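Local coordinates for protein putative NADPH:quinone reductase (Bacillus thuringiensis, PDB 3GMS) that probably catalyses the NADPH-dependent reduction of quinones, although its function has not been established, at residues K6-H11 with D18-E23; G14-V19 with S47-I52; D146-N151 with L168-I173; D215-S220 with F231-N236. All blocks are in the same frame, centred on the assembly; numbering follows the deposited sequence.

Contact 1 of 4, residues K6-H11 with D18-E23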
loop_
_atom_site.group_PDB
_atom_site.type_symbol
_atom_site.label_atom_id
_atom_site.label_comp_id
_atom_site.label_asym_id
_atom_site.label_seq_id
_atom_site.Cartn_x
_atom_site.Cartn_y
_atom_site.Cartn_z
ATOM N N LYS A 6 -6.421 24.659 -0.525
ATOM C CA LYS A 6 -6.617 24.113 0.795
ATOM C C LYS A 6 -5.630 22.952 0.986
ATOM O O LYS A 6 -5.251 22.289 0.011
ATOM C CB LYS A 6 -8.048 23.596 0.916
ATOM C CG LYS A 6 -8.438 23.219 2.336
ATOM C CD LYS A 6 -9.863 22.650 2.387
ATOM C CE LYS A 6 -10.889 23.622 1.789
ATOM N NZ LYS A 6 -12.207 23.396 2.440
ATOM N N LEU A 7 -5.257 22.683 2.230
ATOM C CA LEU A 7 -4.323 21.574 2.508
ATOM C C LEU A 7 -4.513 21.087 3.908
ATOM O O LEU A 7 -4.917 21.862 4.771
ATOM C CB LEU A 7 -2.869 22.007 2.367
ATOM C CG LEU A 7 -2.271 23.010 3.363
ATOM C CD1 LEU A 7 -0.785 22.728 3.654
ATOM C CD2 LEU A 7 -2.412 24.396 2.784
ATOM N N ILE A 8 -4.223 19.804 4.131
ATOM C CA ILE A 8 -4.133 19.269 5.484
ATOM C C ILE A 8 -2.647 19.188 5.837
ATOM O O ILE A 8 -1.855 18.662 5.056
ATOM C CB ILE A 8 -4.748 17.837 5.584
ATOM C CG1 ILE A 8 -6.195 17.817 5.072
ATOM C CG2 ILE A 8 -4.643 17.321 6.997
ATOM C CD1 ILE A 8 -7.111 18.843 5.727
ATOM N N GLN A 9 -2.278 19.699 7.013
ATOM C CA GLN A 9 -0.900 19.794 7.457
ATOM C C GLN A 9 -0.818 19.434 8.941
ATOM O O GLN A 9 -1.811 19.615 9.659
ATOM C CB GLN A 9 -0.467 21.264 7.272
ATOM C CG GLN A 9 0.949 21.527 7.463
ATOM C CD GLN A 9 1.471 22.594 6.513
ATOM O OE1 GLN A 9 2.227 22.287 5.605
ATOM N NE2 GLN A 9 1.096 23.848 6.738
ATOM N N PHE A 10 0.321 18.898 9.378
ATOM C CA PHE A 10 0.655 18.798 10.803
ATOM C C PHE A 10 2.006 19.436 11.028
ATOM O O PHE A 10 2.912 19.300 10.209
ATOM C CB PHE A 10 0.658 17.361 11.349
ATOM C CG PHE A 10 1.528 16.389 10.561
ATOM C CD1 PHE A 10 2.742 15.964 11.070
ATOM C CD2 PHE A 10 1.087 15.874 9.335
ATOM C CE1 PHE A 10 3.548 15.064 10.354
ATOM C CE2 PHE A 10 1.882 14.981 8.607
ATOM C CZ PHE A 10 3.100 14.563 9.121
ATOM N N HIS A 11 2.116 20.129 12.151
ATOM C CA HIS A 11 3.330 20.896 12.488
ATOM C C HIS A 11 4.157 20.175 13.542
ATOM O O HIS A 11 5.319 20.503 13.730
ATOM C CB HIS A 11 2.959 22.302 12.962
ATOM C CG HIS A 11 2.250 23.114 11.931
ATOM N ND1 HIS A 11 2.880 24.079 11.176
ATOM C CD2 HIS A 11 0.959 23.103 11.528
ATOM C CE1 HIS A 11 2.010 24.617 10.342
ATOM N NE2 HIS A 11 0.833 24.050 10.543
ATOM N N ASP A 18 -4.824 14.967 17.217
ATOM C CA ASP A 18 -4.256 16.134 17.919
ATOM C C ASP A 18 -3.536 17.100 16.982
ATOM O O ASP A 18 -3.527 18.304 17.235
ATOM C CB ASP A 18 -3.321 15.676 19.045
ATOM C CG ASP A 18 -4.066 14.943 20.151
ATOM O OD1 ASP A 18 -5.169 15.408 20.483
ATOM O OD2 ASP A 18 -3.568 13.929 20.684
ATOM N N VAL A 19 -2.958 16.586 15.889
ATOM C CA VAL A 19 -2.014 17.409 15.112
ATOM C C VAL A 19 -2.442 17.844 13.719
ATOM O O VAL A 19 -1.901 18.809 13.197
ATOM C CB VAL A 19 -0.590 16.772 15.074
ATOM C CG1 VAL A 19 -0.015 16.647 16.515
ATOM C CG2 VAL A 19 -0.626 15.391 14.406
ATOM N N LEU A 20 -3.440 17.176 13.137
ATOM C CA LEU A 20 -3.868 17.519 11.790
ATOM C C LEU A 20 -4.628 18.848 11.779
ATOM O O LEU A 20 -5.519 19.062 12.609
ATOM C CB LEU A 20 -4.718 16.399 11.167
ATOM C CG LEU A 20 -3.970 15.096 10.849
ATOM C CD1 LEU A 20 -4.895 14.023 10.375
ATOM C CD2 LEU A 20 -2.870 15.341 9.819
ATOM N N GLN A 21 -4.262 19.736 10.866
ATOM C CA GLN A 21 -4.961 21.027 10.728
ATOM C C GLN A 21 -5.424 21.263 9.304
ATOM O O GLN A 21 -4.741 20.866 8.345
ATOM C CB GLN A 21 -4.059 22.202 11.125
ATOM C CG GLN A 21 -3.361 22.043 12.447
ATOM C CD GLN A 21 -2.856 23.371 13.004
ATOM O OE1 GLN A 21 -3.067 23.670 14.179
ATOM N NE2 GLN A 21 -2.200 24.174 12.163
ATOM N N VAL A 22 -6.576 21.909 9.156
ATOM C CA VAL A 22 -7.032 22.320 7.841
ATOM C C VAL A 22 -6.555 23.752 7.600
ATOM O O VAL A 22 -6.870 24.636 8.411
ATOM C CB VAL A 22 -8.578 22.265 7.740
ATOM C CG1 VAL A 22 -9.032 22.755 6.388
ATOM C CG2 VAL A 22 -9.099 20.864 8.053
ATOM N N GLU A 23 -5.801 23.991 6.518
ATOM C CA GLU A 23 -5.171 25.284 6.275
ATOM C C GLU A 23 -5.253 25.664 4.798
ATOM O O GLU A 23 -5.730 24.887 3.985
ATOM C CB GLU A 23 -3.683 25.271 6.718
ATOM C CG GLU A 23 -3.437 24.976 8.225
ATOM C CD GLU A 23 -1.959 24.799 8.581
ATOM O OE1 GLU A 23 -1.094 25.143 7.759
ATOM O OE2 GLU A 23 -1.649 24.306 9.677
HETATM O O HOH W 1 -0.125 20.645 13.688
#
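His11 sets CG anti to its own carbonyl carbon (chi1 -62°), and Glu23 takes the same first torsion and stays extended beyond CG; the two side chains then reach toward each other, tip to tip. His11 NE2 gives its hydrogen to Glu23 OE2 over 2.6 Å, in the ring plane and onto the syn lone pair, with ring and carboxylate nearly coplanar. Gln21 NE2 also approaches Glu23 OE2 from the anti side, at a doubtful 2.5 Å, and Gln9 NE2 reaches Glu23 OE1 at 2.7 Å from well out of the carboxylate plane. His11 and Gln9 thus hold the two oxygens, and the carboxylate charge would be expected to favour a protonated His11. These side chains lie along a two-stranded antiparallel sheet, strand 4-10 against strand 20-26, joined through the short helix 16-19. Leu7 with Glu23 and Gln9 with Gln21 are hydrogen-bonded pairs; the bond from Gln21 N to Gln9 O is 2.7 Å long. Ile8 and Val22 form a non-hydrogen-bonded pair between them. The other face is apolar: Ile8 CD1 touches Val22 CG2 at 3.7 Å, Ile8 CG2 lies against Leu20 CD2 at 3.9 Å, and Leu20 CD2 also approaches Phe10 CD2, obliquely to the ring. Where the strands part toward the helix, a water bridges the backbone, accepting from His11 N and donating to Val19 O, 2.6 Å away. Beyond the pair, the backbones of Lys6 and Ile8 bond to Glu101 and Trp99, and that of Phe10 to Asn64.

Contact 2 of 4, residues G14-V19 with S47-I52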
loop_
_atom_site.group_PDB
_atom_site.type_symbol
_atom_site.label_atom_id
_atom_site.label_comp_id
_atom_site.label_asym_id
_atom_site.label_seq_id
_atom_site.Cartn_x
_atom_site.Cartn_y
_atom_site.Cartn_z
ATOM N N GLY A 14 2.415 13.334 16.326
ATOM C CA GLY A 14 1.570 12.911 17.445
ATOM C C GLY A 14 0.383 12.160 16.912
ATOM O O GLY A 14 0.380 11.741 15.747
ATOM N N ASN A 15 -0.615 11.959 17.758
ATOM C CA ASN A 15 -1.876 11.349 17.317
ATOM C C ASN A 15 -2.488 12.239 16.240
ATOM O O ASN A 15 -2.562 13.445 16.393
ATOM C CB ASN A 15 -2.845 11.211 18.501
ATOM C CG ASN A 15 -2.302 10.329 19.608
ATOM O OD1 ASN A 15 -1.654 9.313 19.351
ATOM N ND2 ASN A 15 -2.606 10.691 20.867
ATOM N N PRO A 16 -2.893 11.643 15.101
ATOM C CA PRO A 16 -3.442 12.499 14.047
ATOM C C PRO A 16 -4.603 13.367 14.551
ATOM O O PRO A 16 -4.757 14.526 14.129
ATOM C CB PRO A 16 -3.906 11.488 12.988
ATOM C CG PRO A 16 -2.955 10.340 13.142
ATOM C CD PRO A 16 -2.771 10.238 14.672
ATOM N N LYS A 17 -5.401 12.847 15.482
ATOM C CA LYS A 17 -6.512 13.665 16.013
ATOM C C LYS A 17 -6.049 14.972 16.696
ATOM O O LYS A 17 -6.798 15.961 16.753
ATOM C CB LYS A 17 -7.370 12.845 16.987
ATOM C CG LYS A 17 -6.749 12.709 18.388
ATOM C CD LYS A 17 -7.167 11.416 19.073
ATOM C CE LYS A 17 -8.611 11.474 19.513
ATOM N NZ LYS A 17 -9.171 10.098 19.716
ATOM N N ASP A 18 -4.824 14.967 17.217
ATOM C CA ASP A 18 -4.256 16.134 17.919
ATOM C C ASP A 18 -3.536 17.100 16.982
ATOM O O ASP A 18 -3.527 18.304 17.235
ATOM C CB ASP A 18 -3.321 15.676 19.045
ATOM C CG ASP A 18 -4.066 14.943 20.151
ATOM O OD1 ASP A 18 -5.169 15.408 20.483
ATOM O OD2 ASP A 18 -3.568 13.929 20.684
ATOM N N VAL A 19 -2.958 16.586 15.889
ATOM C CA VAL A 19 -2.014 17.409 15.112
ATOM C C VAL A 19 -2.442 17.844 13.719
ATOM O O VAL A 19 -1.901 18.809 13.197
ATOM C CB VAL A 19 -0.590 16.772 15.074
ATOM C CG1 VAL A 19 -0.015 16.647 16.515
ATOM C CG2 VAL A 19 -0.626 15.391 14.406
ATOM N N SER A 47 -0.933 3.273 6.198
ATOM C CA SER A 47 0.442 3.713 5.975
ATOM C C SER A 47 0.611 5.235 5.781
ATOM O O SER A 47 1.724 5.773 5.916
ATOM C CB SER A 47 1.067 2.974 4.760
ATOM O OG SER A 47 0.269 3.198 3.611
ATOM N N ASP A 48 -0.479 5.938 5.503
ATOM C CA ASP A 48 -0.443 7.414 5.465
ATOM C C ASP A 48 -0.361 7.958 6.900
ATOM O O ASP A 48 0.082 9.088 7.112
ATOM C CB ASP A 48 -1.712 8.020 4.865
ATOM C CG ASP A 48 -1.888 7.712 3.411
ATOM O OD1 ASP A 48 -0.893 7.830 2.670
ATOM O OD2 ASP A 48 -3.036 7.424 2.995
ATOM N N LEU A 49 -0.880 7.206 7.862
ATOM C CA LEU A 49 -0.894 7.705 9.253
ATOM C C LEU A 49 0.412 7.538 10.026
ATOM O O LEU A 49 0.715 8.324 10.943
ATOM C CB LEU A 49 -2.025 7.059 10.043
ATOM C CG LEU A 49 -3.411 7.163 9.431
ATOM C CD1 LEU A 49 -4.433 6.517 10.381
ATOM C CD2 LEU A 49 -3.743 8.615 9.130
ATOM N N ILE A 50 1.164 6.497 9.700
ATOM C CA ILE A 50 2.435 6.213 10.375
ATOM C C ILE A 50 3.390 7.436 10.416
ATOM O O ILE A 50 3.929 7.767 11.489
ATOM C CB ILE A 50 3.118 4.950 9.761
ATOM C CG1 ILE A 50 2.224 3.722 9.976
ATOM C CG2 ILE A 50 4.528 4.730 10.389
ATOM C CD1 ILE A 50 2.798 2.415 9.395
ATOM N N PRO A 51 3.589 8.144 9.278
ATOM C CA PRO A 51 4.496 9.288 9.402
ATOM C C PRO A 51 4.004 10.386 10.352
ATOM O O PRO A 51 4.831 11.119 10.919
ATOM C CB PRO A 51 4.574 9.869 7.985
ATOM C CG PRO A 51 3.855 8.889 7.080
ATOM C CD PRO A 51 3.302 7.770 7.881
ATOM N N ILE A 52 2.681 10.519 10.504
ATOM C CA ILE A 52 2.127 11.563 11.333
ATOM C C ILE A 52 2.583 11.306 12.768
ATOM O O ILE A 52 2.872 12.240 13.484
ATOM C CB ILE A 52 0.588 11.625 11.272
ATOM C CG1 ILE A 52 0.133 11.806 9.811
ATOM C CG2 ILE A 52 0.064 12.781 12.138
ATOM C CD1 ILE A 52 -1.385 11.647 9.614
#
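Val19 CG2 and Ile52 CG2 make the tight point of this contact, methyl against methyl at 3.5 Å. The two side chains slide past each other in opposite directions. Ile52 CG2 stands anti to its backbone N (chi1 -57° for CG1), which turns this branch to Val19, and the same methyl also lies 3.8 Å from Gly14 O. Pro16 adds the rim of its ring: its CG sits 4.0 Å from Ile52 CG2 and 4.1 Å from Ile52 CD1, the two side chains meeting at a slant. Farther along, the fit slackens, and Pro16 CG is 4.4 Å from Leu49 CD2. Helix 310-318 closes over that part, with Val314 and Gln318 touching both Pro16 and Leu49, and Phe10 of strand 4-10 packs on both Val19 and Ile52. The outer flank of the first segment is different in character: Asn15, Lys17 and Asp18 are exposed and leave the contact to their neighbours, and Asn15 ND2 makes a weak bond to Asp18 OD2 there. One polar link crosses between the segments, from Gly14 N to Ile52 O at 3.1 Å, with the donor tilted 27° from the carbonyl plane. The contact thereby seats the short helix 16-19 against segment 47-52, inside the GroES-like part of the medium-chain dehydrogenase fold. Apart from that backbone bond the union is made by hydrocarbon, so the contact probably depends mainly on the fit of Ile52 against Val19 and Pro16, while the bond ties the loop at Gly14, just ahead of the helix, to Ile52.

Contact 3 of 4, residues D146-N151 with L168-I173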
loop_
_atom_site.group_PDB
_atom_site.type_symbol
_atom_site.label_atom_id
_atom_site.label_comp_id
_atom_site.label_asym_id
_atom_site.label_seq_id
_atom_site.Cartn_x
_atom_site.Cartn_y
_atom_site.Cartn_z
ATOM N N ASP A 146 4.952 -22.216 -6.122
ATOM C CA ASP A 146 5.552 -21.889 -4.839
ATOM C C ASP A 146 4.455 -21.675 -3.816
ATOM O O ASP A 146 3.330 -21.266 -4.158
ATOM C CB ASP A 146 6.443 -20.621 -4.876
ATOM C CG ASP A 146 7.827 -20.864 -5.495
ATOM O OD1 ASP A 146 8.274 -22.037 -5.589
ATOM O OD2 ASP A 146 8.471 -19.863 -5.888
ATOM N N VAL A 147 4.806 -21.928 -2.566
ATOM C CA VAL A 147 3.917 -21.710 -1.443
ATOM C C VAL A 147 4.311 -20.436 -0.678
ATOM O O VAL A 147 5.408 -20.357 -0.094
ATOM C CB VAL A 147 3.948 -22.885 -0.535
ATOM C CG1 VAL A 147 2.966 -22.706 0.574
ATOM C CG2 VAL A 147 3.653 -24.134 -1.346
ATOM N N LEU A 148 3.410 -19.441 -0.713
ATOM C CA LEU A 148 3.626 -18.133 -0.063
ATOM C C LEU A 148 2.747 -18.033 1.185
ATOM O O LEU A 148 1.541 -18.354 1.105
ATOM C CB LEU A 148 3.265 -16.996 -1.041
ATOM C CG LEU A 148 3.365 -15.595 -0.432
ATOM C CD1 LEU A 148 4.827 -15.307 -0.159
ATOM C CD2 LEU A 148 2.764 -14.541 -1.383
ATOM N N LEU A 149 3.337 -17.644 2.312
ATOM C CA LEU A 149 2.595 -17.281 3.535
ATOM C C LEU A 149 2.487 -15.753 3.611
ATOM O O LEU A 149 3.493 -15.046 3.405
ATOM C CB LEU A 149 3.340 -17.732 4.774
ATOM C CG LEU A 149 3.784 -19.220 4.819
ATOM C CD1 LEU A 149 4.480 -19.535 6.126
ATOM C CD2 LEU A 149 2.564 -20.154 4.628
ATOM N N VAL A 150 1.292 -15.255 3.940
ATOM C CA VAL A 150 1.091 -13.808 4.165
ATOM C C VAL A 150 0.259 -13.641 5.432
ATOM O O VAL A 150 -0.892 -14.105 5.483
ATOM C CB VAL A 150 0.366 -13.155 2.983
ATOM C CG1 VAL A 150 0.161 -11.621 3.270
ATOM C CG2 VAL A 150 1.171 -13.337 1.667
ATOM N N ASN A 151 0.819 -13.006 6.446
ATOM C CA ASN A 151 0.023 -12.703 7.626
ATOM C C ASN A 151 -0.683 -11.343 7.556
ATOM O O ASN A 151 -0.501 -10.576 6.591
ATOM C CB ASN A 151 0.824 -12.912 8.933
ATOM C CG ASN A 151 1.979 -11.909 9.111
ATOM O OD1 ASN A 151 2.039 -10.930 8.424
ATOM N ND2 ASN A 151 2.878 -12.175 10.050
ATOM N N LEU A 168 -0.484 -15.239 -10.981
ATOM C CA LEU A 168 0.918 -15.688 -11.116
ATOM C C LEU A 168 1.113 -17.186 -10.827
ATOM O O LEU A 168 2.249 -17.686 -10.830
ATOM C CB LEU A 168 1.846 -14.826 -10.229
ATOM C CG LEU A 168 1.842 -13.310 -10.522
ATOM C CD1 LEU A 168 2.566 -12.594 -9.389
ATOM C CD2 LEU A 168 2.426 -12.943 -11.885
ATOM N N ASN A 169 0.012 -17.889 -10.594
ATOM C CA ASN A 169 0.011 -19.358 -10.405
ATOM C C ASN A 169 0.900 -19.842 -9.272
ATOM O O ASN A 169 1.763 -20.697 -9.468
ATOM C CB ASN A 169 0.393 -20.064 -11.716
ATOM C CG ASN A 169 -0.471 -19.636 -12.873
ATOM O OD1 ASN A 169 -1.682 -19.868 -12.875
ATOM N ND2 ASN A 169 0.144 -19.021 -13.874
ATOM N N PHE A 170 0.698 -19.304 -8.074
ATOM C CA PHE A 170 1.377 -19.806 -6.902
ATOM C C PHE A 170 0.313 -20.055 -5.876
ATOM O O PHE A 170 -0.848 -19.705 -6.096
ATOM C CB PHE A 170 2.490 -18.871 -6.386
ATOM C CG PHE A 170 2.001 -17.513 -5.906
ATOM C CD1 PHE A 170 1.485 -17.346 -4.629
ATOM C CD2 PHE A 170 2.142 -16.403 -6.728
ATOM C CE1 PHE A 170 1.066 -16.108 -4.159
ATOM C CE2 PHE A 170 1.724 -15.159 -6.308
ATOM C CZ PHE A 170 1.190 -14.982 -5.012
ATOM N N ARG A 171 0.698 -20.702 -4.783
ATOM C CA ARG A 171 -0.235 -21.157 -3.787
ATOM C C ARG A 171 -0.133 -20.218 -2.592
ATOM O O ARG A 171 0.936 -20.103 -1.982
ATOM C CB ARG A 171 0.100 -22.622 -3.413
ATOM C CG ARG A 171 -0.868 -23.249 -2.440
ATOM C CD ARG A 171 -0.553 -24.744 -2.162
ATOM N NE ARG A 171 -1.525 -25.293 -1.212
ATOM C CZ ARG A 171 -1.231 -26.169 -0.252
ATOM N NH1 ARG A 171 0.026 -26.589 -0.114
ATOM N NH2 ARG A 171 -2.186 -26.609 0.580
ATOM N N LEU A 172 -1.228 -19.517 -2.272
ATOM C CA LEU A 172 -1.238 -18.658 -1.100
ATOM C C LEU A 172 -1.856 -19.302 0.113
ATOM O O LEU A 172 -3.005 -19.753 0.091
ATOM C CB LEU A 172 -1.964 -17.319 -1.377
ATOM C CG LEU A 172 -2.199 -16.464 -0.123
ATOM C CD1 LEU A 172 -0.902 -15.766 0.330
ATOM C CD2 LEU A 172 -3.283 -15.417 -0.363
ATOM N N ILE A 173 -1.090 -19.328 1.183
ATOM C CA ILE A 173 -1.642 -19.602 2.477
ATOM C C ILE A 173 -1.811 -18.296 3.257
ATOM O O ILE A 173 -0.846 -17.687 3.764
ATOM C CB ILE A 173 -0.799 -20.687 3.258
ATOM C CG1 ILE A 173 -0.724 -22.002 2.461
ATOM C CG2 ILE A 173 -1.378 -20.851 4.706
ATOM C CD1 ILE A 173 0.386 -22.984 2.925
#
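Val147 and Arg171, Leu148 and Leu172, and Leu149 and Ile173 stand paired in parallel strands whose short axes run 29° apart. Backbone bonds come first: Asp146 O accepts from Arg171 N at 2.8 Å, Arg171 O from Leu148 N, Leu148 O from Ile173 N, and Ile173 O from Val150 N in a longer bond of 3.2 Å. Apolar contacts occupy both faces. On the face of Leu148 and Leu172, Val150 CG2 presses on Leu172 CD1 at 3.5 Å, tighter than usual, the two side chains meeting at about a right angle. Beside them Leu148 CD2 touches Phe170 CE1 at 3.6 Å. Phe170 CG is placed between backbone N and carbonyl carbon by a chi1 of 64°. On the face of Val147 and Ile173, Val147 CG1 meets Ile173 CD1 at 3.5 Å, and Leu149 CD2 lies alongside Ile173 CB at 3.7 Å. Polar ends turn elsewhere: Asp146 OD2 accepts from Gln143 N, and Arg171 NH1 donates to Leu208 O. The two strands are the ends of a beta-alpha-beta unit through helix 156-168, the opening of the Rossmann fold, and that helix packs on Val150, Phe170 and Leu172. With four backbone bonds between the strands and apolar contacts on both faces, the pairing is carried by backbone bonding and hydrocarbon, not by charge between the two segments.

Contact 4 of 4, residues D215-S220 with F231-N236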
loop_
_atom_site.group_PDB
_atom_site.type_symbol
_atom_site.label_atom_id
_atom_site.label_comp_id
_atom_site.label_asym_id
_atom_site.label_seq_id
_atom_site.Cartn_x
_atom_site.Cartn_y
_atom_site.Cartn_z
ATOM N N ASP A 215 7.676 -21.856 0.870
ATOM C CA ASP A 215 8.783 -21.319 0.102
ATOM C C ASP A 215 9.136 -19.890 0.465
ATOM O O ASP A 215 10.312 -19.543 0.457
ATOM C CB ASP A 215 8.510 -21.414 -1.379
ATOM C CG ASP A 215 8.336 -22.849 -1.836
ATOM O OD1 ASP A 215 9.331 -23.610 -1.785
ATOM O OD2 ASP A 215 7.205 -23.224 -2.190
ATOM N N ALA A 216 8.123 -19.076 0.774
ATOM C CA ALA A 216 8.334 -17.664 1.077
ATOM C C ALA A 216 7.276 -17.171 2.062
ATOM O O ALA A 216 6.192 -17.788 2.197
ATOM C CB ALA A 216 8.306 -16.839 -0.200
ATOM N N ALA A 217 7.584 -16.093 2.772
ATOM C CA ALA A 217 6.637 -15.516 3.717
ATOM C C ALA A 217 6.739 -13.999 3.717
ATOM O O ALA A 217 7.844 -13.447 3.550
ATOM C CB ALA A 217 6.851 -16.036 5.110
ATOM N N ILE A 218 5.583 -13.353 3.858
ATOM C CA ILE A 218 5.521 -11.882 3.937
ATOM C C ILE A 218 4.885 -11.534 5.262
ATOM O O ILE A 218 3.712 -11.862 5.501
ATOM C CB ILE A 218 4.779 -11.273 2.708
ATOM C CG1 ILE A 218 5.559 -11.648 1.436
ATOM C CG2 ILE A 218 4.654 -9.723 2.877
ATOM C CD1 ILE A 218 5.043 -11.041 0.130
ATOM N N ASP A 219 5.691 -10.899 6.113
ATOM C CA ASP A 219 5.292 -10.489 7.462
ATOM C C ASP A 219 4.973 -8.986 7.534
ATOM O O ASP A 219 5.806 -8.143 7.152
ATOM C CB ASP A 219 6.413 -10.872 8.420
ATOM C CG ASP A 219 6.193 -10.384 9.858
ATOM O OD1 ASP A 219 5.055 -10.378 10.362
ATOM O OD2 ASP A 219 7.208 -10.051 10.503
ATOM N N SER A 220 3.769 -8.694 8.016
ATOM C CA SER A 220 3.298 -7.332 8.266
ATOM C C SER A 220 3.282 -7.000 9.757
ATOM O O SER A 220 3.075 -5.850 10.128
ATOM C CB SER A 220 1.869 -7.152 7.712
ATOM O OG SER A 220 1.885 -7.262 6.309
ATOM N N PHE A 231 9.711 -19.271 10.859
ATOM C CA PHE A 231 9.965 -20.685 11.161
ATOM C C PHE A 231 9.082 -21.670 10.412
ATOM O O PHE A 231 9.347 -22.894 10.426
ATOM C CB PHE A 231 9.885 -20.901 12.666
ATOM C CG PHE A 231 11.182 -20.614 13.378
ATOM C CD1 PHE A 231 11.572 -19.301 13.635
ATOM C CD2 PHE A 231 12.012 -21.664 13.797
ATOM C CE1 PHE A 231 12.776 -19.011 14.313
ATOM C CE2 PHE A 231 13.226 -21.401 14.469
ATOM C CZ PHE A 231 13.616 -20.070 14.724
ATOM N N SER A 232 8.028 -21.187 9.755
ATOM C CA SER A 232 7.200 -22.073 8.939
ATOM C C SER A 232 7.714 -22.205 7.514
ATOM O O SER A 232 7.084 -22.829 6.663
ATOM C CB SER A 232 5.728 -21.638 8.956
ATOM O OG SER A 232 5.256 -21.479 10.279
ATOM N N LEU A 233 8.865 -21.615 7.233
ATOM C CA LEU A 233 9.476 -21.786 5.909
ATOM C C LEU A 233 10.474 -22.926 5.853
ATOM O O LEU A 233 11.120 -23.226 6.853
ATOM C CB LEU A 233 10.240 -20.515 5.514
ATOM C CG LEU A 233 9.313 -19.313 5.513
ATOM C CD1 LEU A 233 10.156 -18.061 5.281
ATOM C CD2 LEU A 233 8.258 -19.495 4.463
ATOM N N ARG A 234 10.646 -23.486 4.664
ATOM C CA ARG A 234 11.697 -24.459 4.406
ATOM C C ARG A 234 13.062 -23.795 4.611
ATOM O O ARG A 234 13.175 -22.554 4.513
ATOM C CB ARG A 234 11.568 -25.030 2.994
ATOM C CG ARG A 234 11.803 -24.044 1.833
ATOM C CD ARG A 234 11.689 -24.760 0.518
ATOM N NE ARG A 234 11.751 -23.856 -0.633
ATOM C CZ ARG A 234 12.845 -23.225 -1.076
ATOM N NH1 ARG A 234 14.012 -23.369 -0.460
ATOM N NH2 ARG A 234 12.762 -22.431 -2.146
ATOM N N PRO A 235 14.100 -24.606 4.923
ATOM C CA PRO A 235 15.460 -24.069 4.909
ATOM C C PRO A 235 15.734 -23.439 3.565
ATOM O O PRO A 235 15.318 -23.976 2.544
ATOM C CB PRO A 235 16.344 -25.327 5.069
ATOM C CG PRO A 235 15.468 -26.346 5.686
ATOM C CD PRO A 235 14.053 -26.027 5.338
ATOM N N ASN A 236 16.405 -22.289 3.572
ATOM C CA ASN A 236 16.679 -21.517 2.359
ATOM C C ASN A 236 15.453 -20.869 1.725
ATOM O O ASN A 236 15.525 -20.393 0.578
ATOM C CB ASN A 236 17.484 -22.324 1.338
ATOM C CG ASN A 236 18.750 -22.912 1.957
ATOM O OD1 ASN A 236 19.074 -24.077 1.746
ATOM N ND2 ASN A 236 19.428 -22.117 2.779
#
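Asp215 and Leu233 bring the two backbones closest, CA to CA 5.9 Å, where the chain turns a corner at 215, within strand 214-219, and residues 235 and 236 turn away from strand 233-234; no backbone hydrogen bond joins the segments. Side chains do the joining. Arg234 sends NE to Asp215 OD1 in a salt bridge of 2.7 Å that is nearly straight, 170° at the hydrogen. The oxygen lies at the edge of the guanidinium, in its plane, and offers its anti lone pair, while the carboxylate is turned 66° from the guanidinium. Arg234 CG is placed between backbone N and carbonyl carbon (chi1 66°), and the chain then runs extended to NE. A weak bond from Arg234 NH1 to Pro235 O, 3.3 Å long, ties the group to its own backbone. The other carboxylate oxygen, Asp215 OD2, accepts from Val147 N on the neighbouring strand, so each carboxylate oxygen has its own partner. Next to the charged pair lies an apolar seam: Leu233 CD2 rests 3.5 Å from Ala216 C and 3.8 Å from Ala217 CB, and Leu233 CD1 is 3.9 Å from Ala217 CB. Phe239 of strand 237-241 packs on both Ala217 and Leu233. The segments flank helix 223-231 in the crossover from strand 214-219 to strand 237-241 of the Rossmann domain. Asp215 thus couples the crossover to strand 147-150 by charge and by hydrogen bond, and its anionic form is probably stabilised by Arg234, while Leu233 rests on the backbone of Ala216 and the methyl of Ala217.

How the contacts relate
The contacts fall into two pairs, one in the GroES-like domain and one in the Rossmann domain. Contacts 1 and 2 share helix 16-19, their centres about 10 Å apart, and meet where Phe10 CE2 packs 3.8 Å from Ile52 CG1 and Leu20 CD2 touches Ile52 CD1. Contacts 3 and 4 also have centres about 10 Å apart and belong to one parallel sheet, in which strands 147-150 and 214-219 are neighbours: Leu149 O lies 2.7 Å from Ile218 N, a probable hydrogen bond. Between the domains, contacts 1 and 3 have centres about 40 Å apart, whereas the nearest atoms of contacts 2 and 4 come within about 8 Å. In this family the nucleotide cofactor usually binds between the two domains.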